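Local coordinates for importin-95 (Chaetomium thermophilum, PDB 4XRI), which probably works as a nuclear import receptor of the importin-beta family, carrying protein cargo into the nucleus and probably binding a small GTPase, at residues A271-T276 with T329-P334; S465-L470 with N507-N512; G660-P665 with N708-A713. The protein carries 2 engineered substitutions. All coordinates share one frame; numbering follows the deposited sequence.

The chain is a long run of helices without strands, and the three contacts follow one another along it. None nests within or crosses another. Contact 1 comes first. It joins helix 265-280 to helix 324-340 and closes a loop of 52 residues. Contact 2 follows, with helix 455-472 against helix 503-516 across 36 residues. Contact 3 comes last. It brings the turn before helix 665-682 against the start of helix 711-725, closing a loop of 42 residues. Contacts 1 and 3 lie on opposite sides of the chain's centre, their own centres about 52 Å apart. Each contact thus ties together local neighbours in a different part of the superhelix.

Contact 1: residues A271-T276 with T329-P334; sequences ALFGLT and TNEVVP
Phe273 reaches from helix 265-280 to Glu331 and Val332 of helix 324-340. The backbones stay well apart, with CA of Phe273 9.0 Å from CA of Glu331. The side chains bridge that distance.

The contact across the segments is made by carbon atoms. CZ of Phe273 lies 3.5 Å from CG of Glu331 and 3.9 Å from its CB. The ring therefore meets the aliphatic part of the glutamate. CG of Glu331 lies oblique to the ring, while the two side chains as a whole cross at about a right angle. The carboxylate is turned 78° from the ring plane. Glu331 bends at its second torsion (chi2 -71°), which carries the carboxylate away from the ring end. Val332 stands at the ring edge, near its plane. Its CG2 is a looser 4.4 Å from CE2 of Phe273. Phe273 has CG anti to the backbone N (chi1 -165°), and this extends the ring toward the second helix.

Hydrogen bonds occur within the helices and not between these segments. Thr276 folds its hydroxyl back, and OG1 donates to Leu272 O at 2.7 Å. The N of Thr276 reaches the same oxygen at 2.9 Å. The two donors come from opposite faces of the carbonyl plane, so this oxygen is held twice. Thr276 OG1 also has a weak bond with Trp295 NE1.

Other helices pack around the pair. Trp295 of helix 285-310 touches both Phe273 and Val332. Leu272 and Leu275 face Cys235 of helix 224-238, while Thr329, Val332 and Val333 pack on Tyr365 of helix 354-369. Such packing of helices close in sequence, layer on layer, is typical of the alpha-solenoid of HEAT-repeat proteins such as importin beta.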
ATOM      1  N   ALA A 271      -2.583 -15.285  31.776  1.00 49.07           N
ATOM      2  CA  ALA A 271      -3.869 -14.592  31.781  1.00 46.78           C
ATOM      3  C   ALA A 271      -4.437 -14.255  30.402  1.00 42.43           C
ATOM      4  O   ALA A 271      -5.639 -14.412  30.176  1.00 36.38           O
ATOM      5  CB  ALA A 271      -3.752 -13.320  32.602  1.00 47.58           C
ATOM      6  N   LEU A 272      -3.583 -13.791  29.492  1.00 40.55           N
ATOM      7  CA  LEU A 272      -4.039 -13.251  28.211  1.00 38.55           C
ATOM      8  C   LEU A 272      -4.866 -14.251  27.406  1.00 34.66           C
ATOM      9  O   LEU A 272      -5.857 -13.878  26.772  1.00 41.34           O
ATOM     10  CB  LEU A 272      -2.847 -12.782  27.375  1.00 37.86           C
ATOM     11  CG  LEU A 272      -1.920 -11.761  28.036  1.00 42.50           C
ATOM     12  CD1 LEU A 272      -0.916 -11.226  27.026  1.00 41.03           C
ATOM     13  CD2 LEU A 272      -2.718 -10.625  28.667  1.00 39.35           C
ATOM     14  N   PHE A 273      -4.436 -15.508  27.429  1.00 39.88           N
ATOM     15  CA  PHE A 273      -5.146 -16.600  26.770  1.00 42.48           C
ATOM     16  C   PHE A 273      -6.623 -16.598  27.155  1.00 34.23           C
ATOM     17  O   PHE A 273      -7.498 -16.471  26.302  1.00 41.14           O
ATOM     18  CB  PHE A 273      -4.501 -17.941  27.136  1.00 41.20           C
ATOM     19  CG  PHE A 273      -4.914 -19.084  26.253  1.00 42.66           C
ATOM     20  CD1 PHE A 273      -4.671 -20.390  26.642  1.00 47.81           C
ATOM     21  CD2 PHE A 273      -5.526 -18.857  25.031  1.00 36.47           C
ATOM     22  CE1 PHE A 273      -5.040 -21.449  25.836  1.00 45.51           C
ATOM     23  CE2 PHE A 273      -5.897 -19.913  24.221  1.00 44.86           C
ATOM     24  CZ  PHE A 273      -5.651 -21.211  24.622  1.00 44.71           C
ATOM     25  N   GLY A 274      -6.883 -16.723  28.450  1.00 37.31           N
ATOM     26  CA  GLY A 274      -8.238 -16.764  28.967  1.00 36.67           C
ATOM     27  C   GLY A 274      -8.983 -15.450  28.842  1.00 36.47           C
ATOM     28  O   GLY A 274     -10.167 -15.434  28.519  1.00 39.19           O
ATOM     29  N   LEU A 275      -8.289 -14.347  29.094  1.00 34.85           N
ATOM     30  CA  LEU A 275      -8.900 -13.021  29.022  1.00 39.60           C
ATOM     31  C   LEU A 275      -9.443 -12.707  27.634  1.00 38.97           C
ATOM     32  O   LEU A 275     -10.565 -12.219  27.495  1.00 37.99           O
ATOM     33  CB  LEU A 275      -7.896 -11.942  29.426  1.00 36.36           C
ATOM     34  CG  LEU A 275      -7.552 -11.842  30.909  1.00 40.20           C
ATOM     35  CD1 LEU A 275      -6.514 -10.760  31.128  1.00 34.20           C
ATOM     36  CD2 LEU A 275      -8.801 -11.560  31.722  1.00 38.54           C
ATOM     37  N   THR A 276      -8.643 -12.988  26.611  1.00 33.14           N
ATOM     38  CA  THR A 276      -9.034 -12.681  25.240  1.00 32.83           C
ATOM     39  C   THR A 276     -10.099 -13.647  24.730  1.00 37.91           C
ATOM     40  O   THR A 276     -10.921 -13.281  23.893  1.00 39.38           O
ATOM     41  CB  THR A 276      -7.820 -12.700  24.295  1.00 32.87           C
ATOM     42  OG1 THR A 276      -7.157 -13.967  24.384  1.00 38.02           O
ATOM     43  CG2 THR A 276      -6.840 -11.601  24.683  1.00 34.83           C
ATOM     44  N   THR A 329      -5.134 -22.615  19.078  1.00 38.49           N
ATOM     45  CA  THR A 329      -6.033 -23.041  18.003  1.00 36.55           C
ATOM     46  C   THR A 329      -7.357 -23.632  18.489  1.00 39.99           C
ATOM     47  O   THR A 329      -8.430 -23.197  18.071  1.00 41.65           O
ATOM     48  CB  THR A 329      -5.352 -24.085  17.096  1.00 40.07           C
ATOM     49  OG1 THR A 329      -4.197 -23.506  16.479  1.00 40.93           O
ATOM     50  CG2 THR A 329      -6.315 -24.556  16.015  1.00 40.95           C
ATOM     51  N   ASN A 330      -7.274 -24.614  19.381  1.00 37.17           N
ATOM     52  CA  ASN A 330      -8.460 -25.343  19.828  1.00 39.47           C
ATOM     53  C   ASN A 330      -9.458 -24.498  20.618  1.00 36.42           C
ATOM     54  O   ASN A 330     -10.616 -24.887  20.779  1.00 36.83           O
ATOM     55  CB  ASN A 330      -8.044 -26.549  20.669  1.00 40.71           C
ATOM     56  CG  ASN A 330      -7.395 -27.637  19.840  1.00 51.59           C
ATOM     57  OD1 ASN A 330      -7.580 -27.698  18.625  1.00 51.85           O
ATOM     58  ND2 ASN A 330      -6.632 -28.504  20.494  1.00 58.29           N
ATOM     59  N   GLU A 331      -9.016 -23.346  21.105  1.00 36.00           N
ATOM     60  CA  GLU A 331      -9.890 -22.478  21.883  1.00 39.70           C
ATOM     61  C   GLU A 331     -10.409 -21.302  21.059  1.00 42.02           C
ATOM     62  O   GLU A 331     -11.588 -20.952  21.132  1.00 44.93           O
ATOM     63  CB  GLU A 331      -9.161 -21.962  23.127  1.00 35.08           C
ATOM     64  CG  GLU A 331      -8.549 -23.051  23.996  1.00 41.76           C
ATOM     65  CD  GLU A 331      -9.584 -23.884  24.733  1.00 46.29           C
ATOM     66  OE1 GLU A 331     -10.779 -23.516  24.724  1.00 42.23           O
ATOM     67  OE2 GLU A 331      -9.195 -24.912  25.327  1.00 50.59           O
ATOM     68  N   VAL A 332      -9.526 -20.702  20.268  1.00 50.10           N
ATOM     69  CA  VAL A 332      -9.837 -19.462  19.564  1.00 41.97           C
ATOM     70  C   VAL A 332     -10.571 -19.683  18.238  1.00 37.27           C
ATOM     71  O   VAL A 332     -11.528 -18.972  17.928  1.00 40.33           O
ATOM     72  CB  VAL A 332      -8.552 -18.653  19.298  1.00 46.54           C
ATOM     73  CG1 VAL A 332      -8.851 -17.417  18.460  1.00 43.37           C
ATOM     74  CG2 VAL A 332      -7.898 -18.258  20.617  1.00 44.51           C
ATOM     75  N   VAL A 333     -10.124 -20.661  17.458  1.00 38.59           N
ATOM     76  CA  VAL A 333     -10.707 -20.903  16.137  1.00 41.81           C
ATOM     77  C   VAL A 333     -12.200 -21.278  16.192  1.00 40.90           C
ATOM     78  O   VAL A 333     -12.988 -20.743  15.410  1.00 43.56           O
ATOM     79  CB  VAL A 333      -9.932 -22.000  15.367  1.00 37.83           C
ATOM     80  CG1 VAL A 333     -10.657 -22.373  14.082  1.00 40.38           C
ATOM     81  CG2 VAL A 333      -8.512 -21.535  15.058  1.00 38.25           C
ATOM     82  N   PRO A 334     -12.600 -22.196  17.100  1.00 37.01           N
ATOM     83  CA  PRO A 334     -14.046 -22.440  17.182  1.00 35.40           C
ATOM     84  C   PRO A 334     -14.866 -21.188  17.505  1.00 34.97           C
ATOM     85  O   PRO A 334     -16.006 -21.078  17.054  1.00 35.30           O
ATOM     86  CB  PRO A 334     -14.160 -23.468  18.313  1.00 46.26           C
ATOM     87  CG  PRO A 334     -12.884 -24.204  18.270  1.00 46.05           C
ATOM     88  CD  PRO A 334     -11.846 -23.167  17.917  1.00 39.90           C
TER

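Contact 2: residues S465-L470 with N507-N512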
ATOM      1  N   SER A 465     -21.168 -22.507 -13.372  1.00 49.96           N
ATOM      2  CA  SER A 465     -21.839 -21.947 -12.204  1.00 51.78           C
ATOM      3  C   SER A 465     -21.420 -20.501 -11.961  1.00 51.22           C
ATOM      4  O   SER A 465     -22.239 -19.656 -11.600  1.00 50.97           O
ATOM      5  CB  SER A 465     -21.545 -22.789 -10.962  1.00 53.87           C
ATOM      6  OG  SER A 465     -20.181 -22.694 -10.590  1.00 51.01           O
ATOM      7  N   LEU A 466     -20.135 -20.226 -12.161  1.00 52.73           N
ATOM      8  CA  LEU A 466     -19.601 -18.883 -11.981  1.00 49.49           C
ATOM      9  C   LEU A 466     -20.165 -17.928 -13.027  1.00 49.61           C
ATOM     10  O   LEU A 466     -20.534 -16.798 -12.708  1.00 48.32           O
ATOM     11  CB  LEU A 466     -18.074 -18.905 -12.046  1.00 48.12           C
ATOM     12  CG  LEU A 466     -17.402 -19.710 -10.934  1.00 49.84           C
ATOM     13  CD1 LEU A 466     -15.965 -20.010 -11.292  1.00 50.54           C
ATOM     14  CD2 LEU A 466     -17.483 -18.975  -9.609  1.00 45.15           C
ATOM     15  N   PHE A 467     -20.234 -18.389 -14.273  1.00 50.58           N
ATOM     16  CA  PHE A 467     -20.807 -17.581 -15.345  1.00 53.22           C
ATOM     17  C   PHE A 467     -22.302 -17.380 -15.141  1.00 56.44           C
ATOM     18  O   PHE A 467     -22.821 -16.289 -15.376  1.00 53.07           O
ATOM     19  CB  PHE A 467     -20.547 -18.218 -16.710  1.00 57.01           C
ATOM     20  CG  PHE A 467     -19.270 -17.759 -17.357  1.00 53.63           C
ATOM     21  CD1 PHE A 467     -18.251 -18.656 -17.625  1.00 48.96           C
ATOM     22  CD2 PHE A 467     -19.089 -16.427 -17.689  1.00 50.53           C
ATOM     23  CE1 PHE A 467     -17.076 -18.233 -18.220  1.00 50.39           C
ATOM     24  CE2 PHE A 467     -17.917 -15.998 -18.282  1.00 50.58           C
ATOM     25  CZ  PHE A 467     -16.909 -16.902 -18.548  1.00 53.73           C
ATOM     26  N   ASN A 468     -22.987 -18.432 -14.705  1.00 52.63           N
ATOM     27  CA  ASN A 468     -24.410 -18.340 -14.401  1.00 55.25           C
ATOM     28  C   ASN A 468     -24.666 -17.281 -13.338  1.00 57.66           C
ATOM     29  O   ASN A 468     -25.619 -16.508 -13.430  1.00 56.51           O
ATOM     30  CB  ASN A 468     -24.952 -19.694 -13.938  1.00 57.54           C
ATOM     31  CG  ASN A 468     -26.451 -19.673 -13.712  1.00 64.38           C
ATOM     32  OD1 ASN A 468     -26.922 -19.744 -12.576  1.00 65.43           O
ATOM     33  ND2 ASN A 468     -27.210 -19.571 -14.797  1.00 67.75           N
ATOM     34  N   GLY A 469     -23.796 -17.247 -12.335  1.00 59.52           N
ATOM     35  CA  GLY A 469     -23.877 -16.250 -11.285  1.00 59.70           C
ATOM     36  C   GLY A 469     -23.574 -14.859 -11.804  1.00 58.46           C
ATOM     37  O   GLY A 469     -24.274 -13.901 -11.477  1.00 58.00           O
ATOM     38  N   LEU A 470     -22.529 -14.750 -12.618  1.00 59.63           N
ATOM     39  CA  LEU A 470     -22.119 -13.465 -13.177  1.00 57.56           C
ATOM     40  C   LEU A 470     -23.195 -12.852 -14.065  1.00 56.16           C
ATOM     41  O   LEU A 470     -23.446 -11.647 -14.010  1.00 53.65           O
ATOM     42  CB  LEU A 470     -20.821 -13.620 -13.975  1.00 49.33           C
ATOM     43  CG  LEU A 470     -20.393 -12.423 -14.832  1.00 48.23           C
ATOM     44  CD1 LEU A 470     -20.216 -11.177 -13.982  1.00 49.26           C
ATOM     45  CD2 LEU A 470     -19.116 -12.736 -15.597  1.00 51.12           C
ATOM     46  N   ASN A 507     -14.340 -19.888 -26.468  1.00 43.32           N
ATOM     47  CA  ASN A 507     -15.299 -19.145 -27.284  1.00 52.67           C
ATOM     48  C   ASN A 507     -16.599 -18.849 -26.548  1.00 57.07           C
ATOM     49  O   ASN A 507     -17.136 -17.746 -26.645  1.00 57.13           O
ATOM     50  CB  ASN A 507     -15.597 -19.906 -28.577  1.00 51.04           C
ATOM     51  CG  ASN A 507     -14.421 -19.906 -29.532  1.00 60.72           C
ATOM     52  OD1 ASN A 507     -13.312 -19.508 -29.170  1.00 60.99           O
ATOM     53  ND2 ASN A 507     -14.654 -20.355 -30.758  1.00 63.89           N
ATOM     54  N   GLN A 508     -17.096 -19.837 -25.810  1.00 54.57           N
ATOM     55  CA  GLN A 508     -18.312 -19.666 -25.025  1.00 53.63           C
ATOM     56  C   GLN A 508     -18.103 -18.632 -23.922  1.00 46.40           C
ATOM     57  O   GLN A 508     -18.969 -17.791 -23.673  1.00 46.35           O
ATOM     58  CB  GLN A 508     -18.756 -21.001 -24.425  1.00 53.97           C
ATOM     59  CG  GLN A 508     -20.029 -20.914 -23.597  1.00 56.95           C
ATOM     60  CD  GLN A 508     -21.225 -20.466 -24.414  1.00 61.41           C
ATOM     61  OE1 GLN A 508     -21.752 -21.222 -25.227  1.00 73.50           O
ATOM     62  NE2 GLN A 508     -21.657 -19.229 -24.203  1.00 60.93           N
ATOM     63  N   SER A 509     -16.949 -18.705 -23.266  1.00 49.61           N
ATOM     64  CA  SER A 509     -16.598 -17.769 -22.204  1.00 49.65           C
ATOM     65  C   SER A 509     -16.536 -16.338 -22.727  1.00 47.86           C
ATOM     66  O   SER A 509     -17.079 -15.422 -22.111  1.00 41.99           O
ATOM     67  CB  SER A 509     -15.260 -18.156 -21.569  1.00 52.30           C
ATOM     68  OG  SER A 509     -15.357 -19.398 -20.892  1.00 50.55           O
ATOM     69  N   VAL A 510     -15.869 -16.159 -23.862  1.00 43.10           N
ATOM     70  CA  VAL A 510     -15.778 -14.859 -24.519  1.00 48.85           C
ATOM     71  C   VAL A 510     -17.166 -14.343 -24.878  1.00 48.65           C
ATOM     72  O   VAL A 510     -17.475 -13.165 -24.690  1.00 43.80           O
ATOM     73  CB  VAL A 510     -14.901 -14.930 -25.792  1.00 50.42           C
ATOM     74  CG1 VAL A 510     -15.053 -13.665 -26.625  1.00 46.36           C
ATOM     75  CG2 VAL A 510     -13.446 -15.166 -25.416  1.00 47.05           C
ATOM     76  N   THR A 511     -18.003 -15.243 -25.381  1.00 47.52           N
ATOM     77  CA  THR A 511     -19.385 -14.925 -25.711  1.00 54.92           C
ATOM     78  C   THR A 511     -20.161 -14.448 -24.483  1.00 47.91           C
ATOM     79  O   THR A 511     -20.884 -13.451 -24.542  1.00 47.67           O
ATOM     80  CB  THR A 511     -20.100 -16.143 -26.325  1.00 60.80           C
ATOM     81  OG1 THR A 511     -19.729 -16.271 -27.703  1.00 61.40           O
ATOM     82  CG2 THR A 511     -21.602 -15.988 -26.226  1.00 59.03           C
ATOM     83  N   ASN A 512     -19.996 -15.156 -23.370  1.00 47.18           N
ATOM     84  CA  ASN A 512     -20.674 -14.795 -22.127  1.00 48.62           C
ATOM     85  C   ASN A 512     -20.236 -13.434 -21.596  1.00 48.78           C
ATOM     86  O   ASN A 512     -21.061 -12.625 -21.168  1.00 44.08           O
ATOM     87  CB  ASN A 512     -20.436 -15.862 -21.057  1.00 42.90           C
ATOM     88  CG  ASN A 512     -21.167 -17.159 -21.353  1.00 52.86           C
ATOM     89  OD1 ASN A 512     -22.091 -17.191 -22.170  1.00 55.61           O
ATOM     90  ND2 ASN A 512     -20.759 -18.235 -20.687  1.00 39.05           N
TER
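Phe467 points from helix 455-472 toward helix 503-516, where Asn512 and Ser509 meet its ring. ND2 of Asn512 sits 3.7 Å above one ring face, offset toward the rim. The amide plane is turned 64° from the ring. Asn512 has CG anti to its carbonyl carbon (chi1 -71°), which sets the amide beside the backbone N and brings ND2 over the ring. CB of the same asparagine is 3.7 Å from CD2 of Phe467. Ser509 meets the far end of the ring obliquely, with OG 3.4 Å from CE1 and CB 3.7 Å from CZ of Phe467. An alanine in place of Phe467 would probably open a gap here and leave the Asn512 amide freer to turn.

In the second shell, Ser509 OG is hydrogen-bonded to His505 O, one turn earlier. This holds the hydroxyl on its own helix. Asn512 OD1 accepts a weak bond from Gln508 NE2 at 2.9 Å, on the amide branch that does not lie over the ring.

Further out, Leu466 packs on Ala483, Leu484 and Ile487 of helix 477-490, and Leu470 meets Cys481 there. Leu470 also touches Val526, and Ser509 touches Phe537, so helix 524-539 contacts both helices of the pair.

Contact 3: residues G660-P665 with N708-A713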
ATOM      1  N   GLY A 660       5.933  16.369 -21.707  1.00 39.14           N
ATOM      2  CA  GLY A 660       6.196  17.704 -21.202  1.00 39.38           C
ATOM      3  C   GLY A 660       5.288  18.146 -20.070  1.00 46.75           C
ATOM      4  O   GLY A 660       5.505  19.200 -19.470  1.00 50.82           O
ATOM      5  N   ASN A 661       4.274  17.343 -19.769  1.00 47.95           N
ATOM      6  CA  ASN A 661       3.289  17.711 -18.756  1.00 52.91           C
ATOM      7  C   ASN A 661       3.460  16.919 -17.462  1.00 49.60           C
ATOM      8  O   ASN A 661       2.870  15.853 -17.293  1.00 49.96           O
ATOM      9  CB  ASN A 661       1.875  17.515 -19.301  1.00 52.33           C
ATOM     10  CG  ASN A 661       0.809  18.033 -18.356  1.00 59.18           C
ATOM     11  OD1 ASN A 661       1.082  18.858 -17.482  1.00 50.38           O
ATOM     12  ND2 ASN A 661      -0.416  17.552 -18.529  1.00 56.66           N
ATOM     13  N   GLN A 662       4.264  17.455 -16.550  1.00 47.96           N
ATOM     14  CA  GLN A 662       4.537  16.791 -15.281  1.00 57.18           C
ATOM     15  C   GLN A 662       3.390  16.962 -14.292  1.00 57.78           C
ATOM     16  O   GLN A 662       3.342  16.283 -13.266  1.00 51.97           O
ATOM     17  CB  GLN A 662       5.831  17.327 -14.671  1.00 66.59           C
ATOM     18  CG  GLN A 662       6.677  18.129 -15.642  1.00 73.10           C
ATOM     19  CD  GLN A 662       8.162  17.981 -15.385  1.00 72.02           C
ATOM     20  OE1 GLN A 662       8.988  18.423 -16.185  1.00 66.64           O
ATOM     21  NE2 GLN A 662       8.511  17.354 -14.267  1.00 73.36           N
ATOM     22  N   GLU A 663       2.464  17.865 -14.604  1.00 59.85           N
ATOM     23  CA  GLU A 663       1.318  18.113 -13.735  1.00 63.75           C
ATOM     24  C   GLU A 663       0.348  16.937 -13.763  1.00 62.29           C
ATOM     25  O   GLU A 663      -0.558  16.843 -12.936  1.00 60.06           O
ATOM     26  CB  GLU A 663       0.605  19.403 -14.139  1.00 68.17           C
ATOM     27  CG  GLU A 663       1.500  20.632 -14.093  1.00 81.16           C
ATOM     28  CD  GLU A 663       2.187  20.805 -12.750  1.00 95.11           C
ATOM     29  OE1 GLU A 663       1.500  20.719 -11.709  1.00 98.26           O
ATOM     30  OE2 GLU A 663       3.417  21.021 -12.734  1.00101.49           O
ATOM     31  N   GLU A 664       0.546  16.047 -14.731  1.00 52.71           N
ATOM     32  CA  GLU A 664      -0.125  14.755 -14.755  1.00 54.98           C
ATOM     33  C   GLU A 664       0.927  13.662 -14.616  1.00 52.32           C
ATOM     34  O   GLU A 664       1.290  13.019 -15.601  1.00 47.50           O
ATOM     35  CB  GLU A 664      -0.929  14.576 -16.042  1.00 63.43           C
ATOM     36  CG  GLU A 664      -2.022  15.612 -16.241  1.00 72.77           C
ATOM     37  CD  GLU A 664      -3.115  15.516 -15.194  1.00 81.81           C
ATOM     38  OE1 GLU A 664      -3.389  14.393 -14.720  1.00 80.34           O
ATOM     39  OE2 GLU A 664      -3.697  16.564 -14.843  1.00 91.08           O
ATOM     40  N   PRO A 665       1.421  13.454 -13.383  1.00 55.95           N
ATOM     41  CA  PRO A 665       2.581  12.602 -13.090  1.00 50.28           C
ATOM     42  C   PRO A 665       2.472  11.198 -13.672  1.00 51.87           C
ATOM     43  O   PRO A 665       3.418  10.720 -14.299  1.00 49.68           O
ATOM     44  CB  PRO A 665       2.601  12.553 -11.556  1.00 50.08           C
ATOM     45  CG  PRO A 665       1.880  13.780 -11.128  1.00 53.99           C
ATOM     46  CD  PRO A 665       0.808  13.981 -12.151  1.00 53.56           C
ATOM     47  N   ASN A 708      13.672  14.080  -7.998  1.00 43.19           N
ATOM     48  CA  ASN A 708      12.776  13.999  -9.153  1.00 41.37           C
ATOM     49  C   ASN A 708      12.237  12.596  -9.364  1.00 42.41           C
ATOM     50  O   ASN A 708      13.006  11.671  -9.646  1.00 40.20           O
ATOM     51  CB  ASN A 708      13.515  14.476 -10.417  1.00 43.31           C
ATOM     52  CG  ASN A 708      12.589  14.704 -11.619  1.00 42.93           C
ATOM     53  OD1 ASN A 708      11.518  14.110 -11.741  1.00 41.42           O
ATOM     54  ND2 ASN A 708      13.015  15.577 -12.515  1.00 48.42           N
ATOM     55  N   GLN A 709      10.919  12.455  -9.244  1.00 41.22           N
ATOM     56  CA  GLN A 709      10.284  11.150  -9.320  1.00 34.00           C
ATOM     57  C   GLN A 709      10.433  10.504 -10.696  1.00 37.40           C
ATOM     58  O   GLN A 709      10.340   9.283 -10.829  1.00 37.58           O
ATOM     59  CB  GLN A 709       8.803  11.264  -8.955  1.00 34.37           C
ATOM     60  CG  GLN A 709       7.938  11.938 -10.013  1.00 43.23           C
ATOM     61  CD  GLN A 709       6.503  12.122  -9.567  1.00 54.63           C
ATOM     62  OE1 GLN A 709       5.699  11.192  -9.617  1.00 58.60           O
ATOM     63  NE2 GLN A 709       6.176  13.328  -9.123  1.00 46.01           N
ATOM     64  N   PHE A 710      10.668  11.321 -11.716  1.00 38.71           N
ATOM     65  CA  PHE A 710      10.743  10.822 -13.082  1.00 42.71           C
ATOM     66  C   PHE A 710      12.159  10.421 -13.485  1.00 44.61           C
ATOM     67  O   PHE A 710      12.345   9.717 -14.477  1.00 39.76           O
ATOM     68  CB  PHE A 710      10.220  11.871 -14.070  1.00 41.32           C
ATOM     69  CG  PHE A 710       8.829  12.350 -13.773  1.00 40.97           C
ATOM     70  CD1 PHE A 710       7.738  11.519 -13.960  1.00 39.77           C
ATOM     71  CD2 PHE A 710       8.612  13.640 -13.319  1.00 44.48           C
ATOM     72  CE1 PHE A 710       6.457  11.962 -13.689  1.00 48.46           C
ATOM     73  CE2 PHE A 710       7.333  14.090 -13.048  1.00 48.35           C
ATOM     74  CZ  PHE A 710       6.256  13.249 -13.235  1.00 47.68           C
ATOM     75  N   LYS A 711      13.151  10.863 -12.717  1.00 41.13           N
ATOM     76  CA  LYS A 711      14.550  10.699 -13.114  1.00 37.55           C
ATOM     77  C   LYS A 711      15.005   9.242 -13.341  1.00 33.15           C
ATOM     78  O   LYS A 711      15.665   8.971 -14.338  1.00 37.41           O
ATOM     79  CB  LYS A 711      15.474  11.354 -12.089  1.00 37.73           C
ATOM     80  CG  LYS A 711      16.935  11.405 -12.536  1.00 44.56           C
ATOM     81  CD  LYS A 711      17.831  12.126 -11.538  1.00 47.61           C
ATOM     82  CE  LYS A 711      17.620  13.626 -11.583  1.00 45.49           C
ATOM     83  NZ  LYS A 711      18.576  14.340 -10.701  1.00 51.45           N
ATOM     84  N   PRO A 712      14.648   8.297 -12.438  1.00 40.13           N
ATOM     85  CA  PRO A 712      15.089   6.915 -12.690  1.00 35.78           C
ATOM     86  C   PRO A 712      14.657   6.366 -14.049  1.00 41.58           C
ATOM     87  O   PRO A 712      15.469   5.752 -14.742  1.00 43.87           O
ATOM     88  CB  PRO A 712      14.424   6.125 -11.553  1.00 36.86           C
ATOM     89  CG  PRO A 712      14.293   7.107 -10.450  1.00 31.92           C
ATOM     90  CD  PRO A 712      13.982   8.412 -11.127  1.00 34.11           C
ATOM     91  N   ALA A 713      13.403   6.592 -14.426  1.00 38.64           N
ATOM     92  CA  ALA A 713      12.894   6.112 -15.707  1.00 42.79           C
ATOM     93  C   ALA A 713      13.493   6.902 -16.870  1.00 37.00           C
ATOM     94  O   ALA A 713      13.687   6.369 -17.962  1.00 32.44           O
ATOM     95  CB  ALA A 713      11.382   6.191 -15.738  1.00 37.93           C
TER
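Pro665 and Phe710 bring the two backbones closest, CA to CA 8.4 Å; Pro665 follows the type I beta turn Asn661 to Glu664, and Phe710 lies within the type I turn Asn708 to Lys711.

The Phe710 ring is the centre of the contact. Pro665 lies along its edge. The O of Pro665 is 3.3 Å from CE1 of Phe710, near the ring plane, and CA of Pro665 is 3.7 Å from CZ of Phe710, in plane. The same oxygen has a weak hydrogen bond with Ser669 OG. Phe710 has CG anti to the carbonyl carbon (chi1 -55°), which aims the ring at the first segment. Gln662 comes obliquely, with NE2 3.7 Å from CE2 of Phe710 and the amide 80° from the ring plane. One ring face is covered from its own segment by Gln709, whose CG stands 3.6 Å above the centre of the Phe710 ring. The Gln709 chain runs on to Pro665, with OE1 of Gln709 3.9 Å from CB of Pro665.

This is a junction between two helix starts in a helical-repeat solenoid. Glu664 holds the N-cap position of helix 665-682. Asn708 stands ahead of helix 711-725, and its OD1 accepts from Phe710 N at 2.9 Å, a capping bond that closes an Asx turn. The bond is fairly straight, 159° at the hydrogen, and it helps fix the backbone that carries the ring.

Asn708 ND2 is in turn bonded to Asn700 OD1 of helix 690-701, and Gln662 and Phe710 touch that same asparagine. Phe710 also packs on Cys668, Ser669 and Ile672 of helix 665-682.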